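Local coordinates for mannose recognizing lectin (Marasmius oreades, PDB 4TKC), which binds mannose and probably acts as a carbohydrate-recognising lectin of the bulb-type family, at residues S47-L50 and W51-D54. Numbering follows the deposited sequence.
Sequences SRKL and WSVD
The side chains of Lys49 and Asp54 meet from opposite directions over Ser52, a worked example of how a charged pair can span a bulge in an edge strand. The lysine chain leaves with CG anti to its backbone N and bends at chi3 (68°), which carries its amino group over to the aspartate. There Lys49 NZ meets Asp54 OD2 at 2.8 Å in a salt bridge on the syn side of the carboxylate, 25° out of its plane. Ser52 OG donates to the same Asp54 OD2 over 2.9 Å from the opposite face. The tighter part lies beneath this bridge, where Lys49 CD rests 3.8 Å from Ser52 CB and Lys49 CE comes to 3.5 Å from Ser52 OG. The looser side is the lysine's: Lys49 is exposed, while Asp54 and Ser52 are partly covered. At the corner, a classic beta bulge sets Leu50 and Trp51 opposite the single residue Leu42 of strand 40-44; beyond it the Trp51 ring meets that of Trp80, linking two sheets of the bulb-type lectin fold. Lys49 and Ser52 on Asp54 OD2 would probably favour the ionised aspartate and, with Gln41 NE2 bonded to Asp54 OD1, probably restrain the carboxylate's rotation.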
loop_
_atom_site.group_PDB
_atom_site.type_symbol
_atom_site.label_atom_id
_atom_site.label_comp_id
_atom_site.label_asym_id
_atom_site.label_seq_id
_atom_site.Cartn_x
_atom_site.Cartn_y
_atom_site.Cartn_z
ATOM N N SER A 47 -4.687 -2.385 23.550
ATOM C CA SER A 47 -5.053 -1.806 24.836
ATOM C C SER A 47 -4.293 -0.489 25.090
ATOM O O SER A 47 -4.880 0.542 25.434
ATOM C CB SER A 47 -4.761 -2.852 25.941
ATOM O OG SER A 47 -4.550 -2.283 27.235
ATOM N N ARG A 48 -2.998 -0.506 24.836
ATOM C CA ARG A 48 -2.117 0.591 25.273
ATOM C C ARG A 48 -1.578 1.366 24.062
ATOM O O ARG A 48 -0.865 0.808 23.245
ATOM C CB ARG A 48 -1.001 -0.021 26.116
ATOM C CG ARG A 48 0.136 0.871 26.541
ATOM C CD ARG A 48 1.028 0.089 27.494
ATOM N NE ARG A 48 2.286 0.776 27.734
ATOM C CZ ARG A 48 3.334 0.221 28.353
ATOM N NH1 ARG A 48 3.309 -1.077 28.755
ATOM N NH2 ARG A 48 4.437 0.943 28.491
ATOM N N LYS A 49 -2.012 2.623 23.924
ATOM C CA LYS A 49 -1.558 3.507 22.842
ATOM C C LYS A 49 -0.154 4.008 23.144
ATOM O O LYS A 49 0.058 4.842 24.030
ATOM C CB LYS A 49 -2.507 4.695 22.632
ATOM C CG LYS A 49 -2.324 5.412 21.288
ATOM C CD LYS A 49 -3.522 6.295 20.899
ATOM C CE LYS A 49 -3.644 7.494 21.821
ATOM N NZ LYS A 49 -4.820 8.331 21.449
ATOM N N LEU A 50 0.815 3.367 22.517
ATOM C CA LEU A 50 2.227 3.698 22.703
ATOM C C LEU A 50 2.600 5.049 22.112
ATOM O O LEU A 50 3.451 5.776 22.615
ATOM C CB LEU A 50 3.113 2.598 22.146
ATOM C CG LEU A 50 2.957 1.233 22.798
ATOM C CD1 LEU A 50 3.845 0.240 22.048
ATOM C CD2 LEU A 50 3.260 1.287 24.295
ATOM N N TRP A 51 2.015 5.330 20.941
ATOM C CA TRP A 51 2.414 6.479 20.140
ATOM C C TRP A 51 1.311 6.737 19.140
ATOM O O TRP A 51 0.655 5.797 18.715
ATOM C CB TRP A 51 3.723 6.150 19.385
ATOM C CG TRP A 51 4.257 7.257 18.520
ATOM C CD1 TRP A 51 5.247 8.142 18.803
ATOM C CD2 TRP A 51 3.879 7.508 17.147
ATOM N NE1 TRP A 51 5.467 8.964 17.704
ATOM C CE2 TRP A 51 4.626 8.595 16.700
ATOM C CE3 TRP A 51 2.974 6.915 16.272
ATOM C CZ2 TRP A 51 4.478 9.135 15.441
ATOM C CZ3 TRP A 51 2.830 7.454 14.961
ATOM C CH2 TRP A 51 3.596 8.538 14.568
ATOM N N SER A 52 1.020 8.014 18.902
ATOM C CA SER A 52 0.014 8.332 17.893
ATOM C C SER A 52 0.149 9.708 17.301
ATOM O O SER A 52 0.759 10.582 17.853
ATOM C CB SER A 52 -1.386 8.217 18.489
ATOM O OG SER A 52 -1.556 9.181 19.514
ATOM N N VAL A 53 -0.432 9.835 16.089
ATOM C CA VAL A 53 -0.751 11.136 15.487
ATOM C C VAL A 53 -2.269 11.148 15.270
ATOM O O VAL A 53 -2.791 10.474 14.384
ATOM C CB VAL A 53 -0.023 11.364 14.131
ATOM C CG1 VAL A 53 -0.531 12.650 13.461
ATOM C CG2 VAL A 53 1.490 11.407 14.345
ATOM N N ASP A 54 -2.975 11.880 16.119
ATOM C CA ASP A 54 -4.431 11.843 16.154
ATOM C C ASP A 54 -5.003 13.176 15.710
ATOM O O ASP A 54 -4.348 14.192 15.810
ATOM C CB ASP A 54 -4.895 11.597 17.596
ATOM C CG ASP A 54 -4.472 10.241 18.135
ATOM O OD1 ASP A 54 -4.406 9.260 17.352
ATOM O OD2 ASP A 54 -4.262 10.135 19.356
#